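Local coordinates for protein chloride intracellular channel exc-4 (Caenorhabditis elegans, PDB 2YV9) that may insert into membranes to form chloride channels and is required to regulate the lumen size of the growing excretory canal in the worm, at residues P18-A26 with C40-Y48; L112-I123 with L183-E194. All coordinates share one frame; numbering follows the deposited sequence. Where two conformers were deposited one is given.

Interaction 1. Residues P18-A26 with C40-Y48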
loop_
_atom_site.group_PDB
_atom_site.type_symbol
_atom_site.label_atom_id
_atom_site.label_comp_id
_atom_site.label_asym_id
_atom_site.label_seq_id
_atom_site.Cartn_x
_atom_site.Cartn_y
_atom_site.Cartn_z
ATOM N N PRO A 18 -4.876 19.508 -11.891
ATOM C CA PRO A 18 -4.769 18.061 -12.096
ATOM C C PRO A 18 -6.042 17.290 -11.742
ATOM O O PRO A 18 -6.760 17.663 -10.804
ATOM C CB PRO A 18 -3.615 17.660 -11.184
ATOM C CG PRO A 18 -3.402 18.807 -10.253
ATOM C CD PRO A 18 -3.844 20.024 -10.978
ATOM N N LEU A 19 -6.325 16.240 -12.517
ATOM C CA LEU A 19 -7.431 15.343 -12.274
ATOM C C LEU A 19 -6.848 14.074 -11.680
ATOM O O LEU A 19 -6.051 13.393 -12.345
ATOM C CB LEU A 19 -8.193 14.984 -13.568
ATOM C CG LEU A 19 -9.226 13.857 -13.437
ATOM C CD1 LEU A 19 -10.294 14.268 -12.379
ATOM C CD2 LEU A 19 -9.855 13.523 -14.792
ATOM N N LEU A 20 -7.234 13.779 -10.436
ATOM C CA LEU A 20 -6.787 12.578 -9.710
ATOM C C LEU A 20 -8.008 11.700 -9.488
ATOM O O LEU A 20 -9.014 12.178 -8.931
ATOM C CB LEU A 20 -6.176 12.979 -8.375
ATOM C CG LEU A 20 -4.993 13.952 -8.434
ATOM C CD1 LEU A 20 -4.546 14.446 -7.028
ATOM C CD2 LEU A 20 -3.844 13.342 -9.232
ATOM N N GLU A 21 -7.958 10.460 -9.976
ATOM C CA GLU A 21 -9.046 9.508 -9.783
ATOM C C GLU A 21 -8.573 8.527 -8.717
ATOM O O GLU A 21 -7.444 8.063 -8.763
ATOM C CB GLU A 21 -9.412 8.808 -11.098
ATOM C CG GLU A 21 -9.653 9.810 -12.236
ATOM C CD GLU A 21 -9.786 9.159 -13.599
ATOM O OE1 GLU A 21 -10.671 8.286 -13.755
ATOM O OE2 GLU A 21 -9.029 9.550 -14.521
ATOM N N LEU A 22 -9.416 8.308 -7.715
ATOM C CA LEU A 22 -9.154 7.354 -6.656
ATOM C C LEU A 22 -10.125 6.200 -6.765
ATOM O O LEU A 22 -11.339 6.407 -6.803
ATOM C CB LEU A 22 -9.331 8.032 -5.310
ATOM C CG LEU A 22 -8.954 7.134 -4.132
ATOM C CD1 LEU A 22 -7.449 6.912 -4.055
ATOM C CD2 LEU A 22 -9.439 7.806 -2.871
ATOM N N TYR A 23 -9.570 4.985 -6.806
ATOM C CA TYR A 23 -10.350 3.765 -6.844
ATOM C C TYR A 23 -10.314 3.235 -5.426
ATOM O O TYR A 23 -9.245 3.118 -4.844
ATOM C CB TYR A 23 -9.709 2.743 -7.792
ATOM C CG TYR A 23 -9.878 3.079 -9.255
ATOM C CD1 TYR A 23 -10.874 2.503 -10.017
ATOM C CD2 TYR A 23 -9.062 4.034 -9.860
ATOM C CE1 TYR A 23 -11.027 2.827 -11.355
ATOM C CE2 TYR A 23 -9.204 4.346 -11.195
ATOM C CZ TYR A 23 -10.188 3.748 -11.934
ATOM O OH TYR A 23 -10.321 4.090 -13.269
ATOM N N VAL A 24 -11.476 2.949 -4.873
ATOM C CA VAL A 24 -11.618 2.470 -3.509
ATOM C C VAL A 24 -12.299 1.094 -3.505
ATOM O O VAL A 24 -13.135 0.800 -4.336
ATOM C CB VAL A 24 -12.377 3.471 -2.612
ATOM C CG1 VAL A 24 -11.598 4.837 -2.545
ATOM C CG2 VAL A 24 -13.856 3.649 -3.051
ATOM N N LYS A 25 -11.960 0.286 -2.507
ATOM C CA LYS A 25 -12.609 -0.993 -2.331
ATOM C C LYS A 25 -14.107 -0.817 -2.065
ATOM O O LYS A 25 -14.492 -0.062 -1.189
ATOM C CB LYS A 25 -11.970 -1.732 -1.153
ATOM C CG LYS A 25 -12.549 -3.126 -0.966
ATOM C CD LYS A 25 -12.225 -3.793 0.379
ATOM C CE LYS A 25 -13.115 -5.054 0.546
ATOM N NZ LYS A 25 -14.611 -4.731 0.707
ATOM N N ALA A 26 -14.951 -1.517 -2.834
ATOM C CA ALA A 26 -16.391 -1.459 -2.668
ATOM C C ALA A 26 -16.863 -2.311 -1.484
ATOM O O ALA A 26 -16.225 -3.301 -1.097
ATOM C CB ALA A 26 -17.100 -1.972 -3.977
ATOM N N CYS A 40 -8.120 3.664 1.977
ATOM C CA CYS A 40 -8.936 4.387 0.996
ATOM C C CYS A 40 -9.524 5.672 1.613
ATOM O O CYS A 40 -9.557 6.741 0.989
ATOM C CB CYS A 40 -10.070 3.526 0.525
ATOM S SG CYS A 40 -9.494 2.142 -0.601
ATOM N N GLN A 41 -10.048 5.537 2.822
ATOM C CA GLN A 41 -10.620 6.748 3.467
ATOM C C GLN A 41 -9.537 7.799 3.791
ATOM O O GLN A 41 -9.753 8.991 3.653
ATOM C CB GLN A 41 -11.411 6.496 4.708
ATOM C CG GLN A 41 -12.275 7.702 4.966
ATOM C CD GLN A 41 -13.301 7.620 6.114
ATOM O OE1 GLN A 41 -13.436 6.611 6.826
ATOM N NE2 GLN A 41 -14.024 8.734 6.312
ATOM N N GLU A 42 -8.373 7.362 4.237
ATOM C CA GLU A 42 -7.251 8.280 4.498
ATOM C C GLU A 42 -6.976 9.132 3.232
ATOM O O GLU A 42 -6.953 10.354 3.305
ATOM C CB GLU A 42 -6.005 7.473 4.834
ATOM C CG GLU A 42 -4.739 8.290 5.057
ATOM C CD GLU A 42 -3.543 7.481 5.523
ATOM O OE1 GLU A 42 -3.615 6.227 5.583
ATOM O OE2 GLU A 42 -2.495 8.110 5.784
ATOM N N PHE A 43 -6.717 8.504 2.086
ATOM C CA PHE A 43 -6.374 9.269 0.901
ATOM C C PHE A 43 -7.543 10.059 0.350
ATOM O O PHE A 43 -7.357 11.172 -0.197
ATOM C CB PHE A 43 -5.709 8.434 -0.183
ATOM C CG PHE A 43 -4.425 7.853 0.261
ATOM C CD1 PHE A 43 -3.438 8.666 0.785
ATOM C CD2 PHE A 43 -4.193 6.502 0.215
ATOM C CE1 PHE A 43 -2.255 8.130 1.233
ATOM C CE2 PHE A 43 -2.989 5.981 0.654
ATOM C CZ PHE A 43 -2.043 6.770 1.167
ATOM N N TRP A 44 -8.748 9.518 0.480
ATOM C CA TRP A 44 -9.928 10.262 0.025
ATOM C C TRP A 44 -10.040 11.529 0.852
ATOM O O TRP A 44 -10.195 12.634 0.275
ATOM C CB TRP A 44 -11.174 9.409 0.114
ATOM C CG TRP A 44 -12.440 9.957 -0.530
ATOM C CD1 TRP A 44 -12.717 11.238 -0.962
ATOM C CD2 TRP A 44 -13.621 9.193 -0.745
ATOM N NE1 TRP A 44 -14.009 11.279 -1.485
ATOM C CE2 TRP A 44 -14.568 10.024 -1.369
ATOM C CE3 TRP A 44 -13.942 7.839 -0.529
ATOM C CZ2 TRP A 44 -15.842 9.578 -1.687
ATOM C CZ3 TRP A 44 -15.191 7.382 -0.889
ATOM C CH2 TRP A 44 -16.141 8.254 -1.452
ATOM N N MET A 45 -9.864 11.423 2.184
ATOM C CA MET A 45 -9.899 12.666 2.961
ATOM C C MET A 45 -8.852 13.683 2.502
ATOM O O MET A 45 -9.128 14.907 2.379
ATOM C CB MET A 45 -9.681 12.386 4.446
ATOM C CG MET A 45 -10.839 11.640 5.090
ATOM S SD MET A 45 -10.798 11.309 6.840
ATOM C CE MET A 45 -10.617 12.951 7.485
ATOM N N GLU A 46 -7.650 13.214 2.228
ATOM C CA GLU A 46 -6.594 14.119 1.742
ATOM C C GLU A 46 -6.976 14.740 0.378
ATOM O O GLU A 46 -6.826 15.964 0.135
ATOM C CB GLU A 46 -5.280 13.371 1.687
ATOM C CG GLU A 46 -4.731 12.991 3.076
ATOM C CD GLU A 46 -3.504 12.101 3.033
ATOM O OE1 GLU A 46 -3.017 11.791 1.915
ATOM O OE2 GLU A 46 -3.033 11.741 4.114
ATOM N N LEU A 47 -7.403 13.908 -0.552
ATOM C CA LEU A 47 -7.887 14.435 -1.839
ATOM C C LEU A 47 -9.027 15.449 -1.679
ATOM O O LEU A 47 -9.050 16.457 -2.404
ATOM C CB LEU A 47 -8.301 13.305 -2.767
ATOM C CG LEU A 47 -7.047 12.542 -3.249
ATOM C CD1 LEU A 47 -7.468 11.233 -3.993
ATOM C CD2 LEU A 47 -6.150 13.306 -4.145
ATOM N N TYR A 48 -9.936 15.209 -0.753
ATOM C CA TYR A 48 -11.058 16.127 -0.512
ATOM C C TYR A 48 -10.529 17.476 -0.029
ATOM O O TYR A 48 -11.011 18.530 -0.450
ATOM C CB TYR A 48 -12.091 15.572 0.496
ATOM C CG TYR A 48 -13.422 16.263 0.347
ATOM C CD1 TYR A 48 -14.447 15.697 -0.419
ATOM C CD2 TYR A 48 -13.654 17.491 0.940
ATOM C CE1 TYR A 48 -15.644 16.349 -0.590
ATOM C CE2 TYR A 48 -14.861 18.150 0.779
ATOM C CZ TYR A 48 -15.853 17.584 0.015
ATOM O OH TYR A 48 -17.085 18.243 -0.133
#
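Leu-22 meets the helix through both its root and one branch. Its CB lies against CD1 of Leu-47, 3.9 Å away. From there CG stands anti to the backbone N (chi1 -175°), which carries CD2 in against the helix backbone at Phe-43 and Trp-44; this methyl lies 3.8 Å from Trp-44 CB and also reaches the carbonyl O of Cys-40, one turn earlier. Two residues back along the strand, the side chains of Leu-20 and Leu-47 cross obliquely, CD1 of Leu-20 meeting CD2 of Leu-47 at 3.5 Å, tighter than usual for two methyls. Strand 19-25 and helix 38-52 open the beta-alpha-beta unit that continues into strand 57-63, part of the thioredoxin-like N-terminal domain of the GST fold, and the two segments run nearly antiparallel, their axes at 151°. The predicted transmembrane segment includes this helix, so membrane insertion would probably undo the packing. At the far end of the strand, Val-24 sets CG1 against CB of Cys-40 at 3.7 Å and, more loosely, beside the indole of Trp-44. Cys-40 SG accepts a weak hydrogen bond from Lys-25 N at 3.6 Å, while the amine of Lys-25 turns away to a salt bridge with Glu-250.

Interaction 2. Residues L112-I123 with L183-E194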
loop_
_atom_site.group_PDB
_atom_site.type_symbol
_atom_site.label_atom_id
_atom_site.label_comp_id
_atom_site.label_asym_id
_atom_site.label_seq_id
_atom_site.Cartn_x
_atom_site.Cartn_y
_atom_site.Cartn_z
ATOM N N LEU A 112 -1.245 20.216 5.080
ATOM C CA LEU A 112 -1.894 18.912 5.242
ATOM C C LEU A 112 -0.983 17.841 5.819
ATOM O O LEU A 112 -1.477 16.871 6.404
ATOM C CB LEU A 112 -2.447 18.481 3.891
ATOM C CG LEU A 112 -3.218 17.172 3.740
ATOM C CD1 LEU A 112 -4.452 17.096 4.627
ATOM C CD2 LEU A 112 -3.634 16.964 2.245
ATOM N N PHE A 113 0.332 17.983 5.645
ATOM C CA PHE A 113 1.266 16.969 6.106
ATOM C C PHE A 113 2.221 17.538 7.096
ATOM O O PHE A 113 2.837 18.603 6.845
ATOM C CB PHE A 113 2.064 16.363 4.974
ATOM C CG PHE A 113 1.236 15.549 4.049
ATOM C CD1 PHE A 113 1.000 14.216 4.307
ATOM C CD2 PHE A 113 0.652 16.131 2.944
ATOM C CE1 PHE A 113 0.243 13.477 3.443
ATOM C CE2 PHE A 113 -0.134 15.415 2.084
ATOM C CZ PHE A 113 -0.341 14.089 2.326
ATOM N N GLU A 114 2.334 16.810 8.197
ATOM C CA GLU A 114 3.281 17.105 9.276
ATOM C C GLU A 114 3.867 15.804 9.800
ATOM O O GLU A 114 3.388 14.725 9.455
ATOM C CB GLU A 114 2.576 17.822 10.411
ATOM C CG GLU A 114 1.996 19.141 10.083
ATOM C CD GLU A 114 3.015 20.175 9.720
ATOM O OE1 GLU A 114 4.226 19.976 10.003
ATOM O OE2 GLU A 114 2.589 21.183 9.136
ATOM N N LYS A 115 4.958 15.894 10.552
ATOM C CA LYS A 115 5.542 14.733 11.226
ATOM C C LYS A 115 5.413 14.882 12.736
ATOM O O LYS A 115 5.740 15.914 13.317
ATOM C CB LYS A 115 6.997 14.513 10.824
ATOM C CG LYS A 115 7.167 13.757 9.523
ATOM C CD LYS A 115 6.804 12.272 9.675
ATOM C CE LYS A 115 6.876 11.533 8.340
ATOM N NZ LYS A 115 5.816 10.489 8.204
ATOM N N ASP A 116 4.855 13.860 13.375
ATOM C CA ASP A 116 4.611 13.932 14.800
ATOM C C ASP A 116 4.657 12.510 15.318
ATOM O O ASP A 116 3.731 11.718 15.050
ATOM C CB ASP A 116 3.286 14.559 15.090
ATOM C CG ASP A 116 3.020 14.694 16.573
ATOM O OD1 ASP A 116 3.762 14.083 17.376
ATOM O OD2 ASP A 116 2.055 15.381 16.923
ATOM N N PRO A 117 5.733 12.156 16.020
ATOM C CA PRO A 117 5.865 10.768 16.478
ATOM C C PRO A 117 4.951 10.465 17.688
ATOM O O PRO A 117 4.575 9.314 17.881
ATOM C CB PRO A 117 7.348 10.661 16.837
ATOM C CG PRO A 117 7.706 12.049 17.283
ATOM C CD PRO A 117 6.891 12.982 16.415
ATOM N N SER A 118 4.534 11.490 18.415
ATOM C CA SER A 118 3.515 11.327 19.451
ATOM C C SER A 118 2.239 10.783 18.809
ATOM O O SER A 118 1.684 9.786 19.250
ATOM C CB SER A 118 3.222 12.650 20.163
ATOM O OG SER A 118 1.975 12.595 20.852
ATOM N N ALA A 119 1.804 11.448 17.753
ATOM C CA ALA A 119 0.540 11.105 17.081
ATOM C C ALA A 119 0.608 9.721 16.448
ATOM O O ALA A 119 -0.340 8.912 16.544
ATOM C CB ALA A 119 0.231 12.136 16.032
ATOM N N GLU A 120 1.725 9.438 15.774
ATOM C CA GLU A 120 1.915 8.158 15.063
ATOM C C GLU A 120 1.884 6.960 16.000
ATOM O O GLU A 120 1.419 5.867 15.631
ATOM C CB GLU A 120 3.244 8.126 14.290
ATOM C CG GLU A 120 3.239 9.042 13.104
ATOM C CD GLU A 120 4.481 9.001 12.245
ATOM O OE1 GLU A 120 5.401 8.214 12.537
ATOM O OE2 GLU A 120 4.500 9.754 11.243
ATOM N N LYS A 121 2.439 7.139 17.195
ATOM C CA LYS A 121 2.408 6.065 18.187
ATOM C C LYS A 121 1.011 5.891 18.797
ATOM O O LYS A 121 0.557 4.778 19.033
ATOM C CB LYS A 121 3.443 6.352 19.299
ATOM C CG LYS A 121 4.890 6.190 18.838
ATOM C CD LYS A 121 5.884 6.689 19.906
ATOM C CE LYS A 121 7.074 7.438 19.288
ATOM N NZ LYS A 121 7.678 8.413 20.251
ATOM N N ARG A 122 0.306 6.978 19.003
ATOM C CA ARG A 122 -0.977 6.913 19.671
ATOM C C ARG A 122 -1.977 6.196 18.744
ATOM O O ARG A 122 -2.781 5.385 19.189
ATOM C CB ARG A 122 -1.482 8.306 20.007
ATOM C CG ARG A 122 -0.679 8.981 21.123
ATOM C CD ARG A 122 -1.070 8.428 22.487
ATOM N NE ARG A 122 -0.226 8.996 23.533
ATOM C CZ ARG A 122 1.029 8.623 23.790
ATOM N NH1 ARG A 122 1.615 7.658 23.079
ATOM N NH2 ARG A 122 1.706 9.219 24.770
ATOM N N ILE A 123 -1.952 6.586 17.475
ATOM C CA ILE A 123 -2.858 5.993 16.470
ATOM C C ILE A 123 -2.623 4.496 16.360
ATOM O O ILE A 123 -3.575 3.682 16.338
ATOM C CB ILE A 123 -2.699 6.670 15.096
ATOM C CG1 ILE A 123 -3.148 8.149 15.194
ATOM C CG2 ILE A 123 -3.464 5.927 13.955
ATOM C CD1 ILE A 123 -2.787 9.064 13.969
ATOM N N LEU A 183 -5.948 17.134 15.497
ATOM C CA LEU A 183 -5.045 16.482 16.399
ATOM C C LEU A 183 -3.800 17.315 16.633
ATOM O O LEU A 183 -3.284 17.332 17.748
ATOM C CB LEU A 183 -4.664 15.080 15.878
ATOM C CG LEU A 183 -3.952 14.119 16.811
ATOM C CD1 LEU A 183 -4.775 13.791 18.036
ATOM C CD2 LEU A 183 -3.605 12.835 16.064
ATOM N N LEU A 184 -3.329 17.994 15.597
ATOM C CA LEU A 184 -2.074 18.787 15.696
ATOM C C LEU A 184 -2.222 20.286 15.721
ATOM O O LEU A 184 -1.232 21.007 15.951
ATOM C CB LEU A 184 -1.192 18.449 14.517
ATOM C CG LEU A 184 -0.293 17.232 14.659
ATOM C CD1 LEU A 184 -1.055 15.951 15.016
ATOM C CD2 LEU A 184 0.546 17.122 13.363
ATOM N N GLY A 185 -3.413 20.787 15.444
ATOM C CA GLY A 185 -3.630 22.206 15.332
ATOM C C GLY A 185 -4.972 22.507 14.726
ATOM O O GLY A 185 -5.916 21.678 14.846
ATOM N N ASN A 186 -5.071 23.683 14.106
ATOM C CA ASN A 186 -6.334 24.177 13.574
ATOM C C ASN A 186 -6.718 23.591 12.213
ATOM O O ASN A 186 -7.848 23.808 11.755
ATOM C CB ASN A 186 -6.256 25.689 13.448
ATOM C CG ASN A 186 -7.610 26.328 13.261
ATOM O OD1 ASN A 186 -7.851 27.040 12.276
ATOM N ND2 ASN A 186 -8.509 26.073 14.206
ATOM N N SER A 187 -5.794 22.876 11.572
ATOM C CA SER A 187 -5.942 22.402 10.209
ATOM C C SER A 187 -5.916 20.873 10.200
ATOM O O SER A 187 -5.169 20.237 10.977
ATOM C CB SER A 187 -4.801 22.874 9.325
ATOM O OG SER A 187 -5.025 24.191 8.898
ATOM N N MET A 188 -6.722 20.310 9.327
ATOM C CA MET A 188 -6.734 18.845 9.152
ATOM C C MET A 188 -5.402 18.404 8.576
ATOM O O MET A 188 -4.908 19.020 7.645
ATOM C CB MET A 188 -7.852 18.439 8.193
ATOM C CG MET A 188 -8.083 16.920 8.149
ATOM S SD MET A 188 -9.335 16.421 6.942
ATOM C CE MET A 188 -8.421 16.609 5.427
ATOM N N THR A 189 -4.819 17.320 9.120
ATOM C CA THR A 189 -3.582 16.782 8.624
ATOM C C THR A 189 -3.764 15.296 8.305
ATOM O O THR A 189 -4.809 14.724 8.590
ATOM C CB THR A 189 -2.418 16.926 9.646
ATOM O OG1 THR A 189 -2.667 16.157 10.846
ATOM C CG2 THR A 189 -2.162 18.418 9.994
ATOM N N GLU A 190 -2.702 14.672 7.781
ATOM C CA GLU A 190 -2.745 13.238 7.485
ATOM C C GLU A 190 -3.083 12.402 8.736
ATOM O O GLU A 190 -3.790 11.382 8.648
ATOM C CB GLU A 190 -1.471 12.766 6.790
ATOM C CG GLU A 190 -0.328 12.246 7.720
ATOM C CD GLU A 190 0.565 13.327 8.230
ATOM O OE1 GLU A 190 1.717 12.993 8.653
ATOM O OE2 GLU A 190 0.125 14.494 8.223
ATOM N N TYR A 191 -2.665 12.856 9.921
ATOM C CA TYR A 191 -2.974 12.130 11.136
ATOM C C TYR A 191 -4.472 12.078 11.432
ATOM O O TYR A 191 -4.961 11.070 11.916
ATOM C CB TYR A 191 -2.191 12.654 12.293
ATOM C CG TYR A 191 -0.700 12.491 12.070
ATOM C CD1 TYR A 191 -0.137 11.253 11.908
ATOM C CD2 TYR A 191 0.146 13.606 12.077
ATOM C CE1 TYR A 191 1.223 11.090 11.733
ATOM C CE2 TYR A 191 1.512 13.462 11.853
ATOM C CZ TYR A 191 2.058 12.186 11.724
ATOM O OH TYR A 191 3.414 11.962 11.546
ATOM N N ASP A 192 -5.214 13.150 11.127
ATOM C CA ASP A 192 -6.685 13.120 11.203
ATOM C C ASP A 192 -7.261 12.166 10.203
ATOM O O ASP A 192 -8.292 11.522 10.471
ATOM C CB ASP A 192 -7.219 14.482 10.935
ATOM C CG ASP A 192 -6.616 15.500 11.928
ATOM O OD1 ASP A 192 -6.786 15.320 13.152
ATOM O OD2 ASP A 192 -5.900 16.432 11.473
ATOM N N CYS A 193 -6.613 12.114 9.046
ATOM C CA CYS A 193 -7.075 11.266 7.953
ATOM C C CYS A 193 -6.921 9.776 8.347
ATOM O O CYS A 193 -7.605 8.907 7.774
ATOM C CB CYS A 193 -6.399 11.587 6.690
ATOM S SG CYS A 193 -6.791 13.278 6.112
ATOM N N GLU A 194 -6.082 9.494 9.360
ATOM C CA GLU A 194 -5.881 8.146 9.904
ATOM C C GLU A 194 -6.706 7.897 11.178
ATOM O O GLU A 194 -7.384 6.872 11.325
ATOM C CB GLU A 194 -4.408 7.922 10.183
ATOM C CG GLU A 194 -3.614 8.012 8.878
ATOM C CD GLU A 194 -2.124 8.224 9.062
ATOM O OE1 GLU A 194 -1.650 8.264 10.221
ATOM O OE2 GLU A 194 -1.429 8.284 8.010
#
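Tyr-191 swings its CG anti to its own carbonyl carbon (chi1 -62°), which lays the ring against 112-123, and Glu-190 beside it bends sharply at chi2 (-86°), folding its carboxylate back toward Glu-114. The phenol oxygen of Tyr-191 accepts from the backbone N of Asp-116, 3.0 Å from OH. It also donates to Glu-120 OE2, which lies in the ring plane at its edge; this bond belongs to one of two conformers of Glu-120, and its very short length of 2.5 Å between OH and OE2 is doubtful. Glu-190 OE1 lies over the rim of one face of the ring, Ala-119 CB over the other, where it stands 4.2 Å from the centroid in a CH-pi contact, 13° off the normal. That methyl also touches Leu-183 and Leu-184, while Ile-123 reaches CB of Tyr-191 with CD1.

The two segments meet where helices 117-140 and 190-210 begin, side by side and almost parallel in the all-helical C-terminal part of the GST fold. Thr-189 and Asp-192 form the capping box of the second helix, and Asp-116 caps the first while its OD2 pairs with Arg-178. Leu-112 O takes the N-H of Glu-190, 2.9 Å from N, and Glu-190 OE2 receives the N-H of Glu-114 on its syn side, somewhat out of the carboxylate plane, 3.2 Å from N. Phe-113 lays CD1 and CE1 against CB of Glu-190.

Glu-190 OE1 lies 2.5 Å from Glu-114 O, so close for two oxygens that the acid probably carries a proton. At Glu-120, Lys-115 would tend to stabilise a negative charge, and the neighbouring acids Glu-190 and Glu-194 would work against it.

Interaction 1 is buried within the N-terminal thioredoxin-like domain and relies on apolar packing of strand against helix, with one weak N-H to sulfur bond; interaction 2 is only partly buried, with Glu-114 and Lys-115 exposed, and adds carboxylates, a phenol and backbone N-H groups to an apolar layer between two helix starts. They share no element but touch directly, through the side of helix 38-52 turned away from the strand. There Met-45 packs on Cys-193, and Glu-46 lies against Phe-113 and Glu-190. Glu-42 and Glu-194 bring their OE2 atoms to 2.5 Å, where they probably share a proton, and Arg-95 of the second subunit also forms a salt bridge with Glu-42.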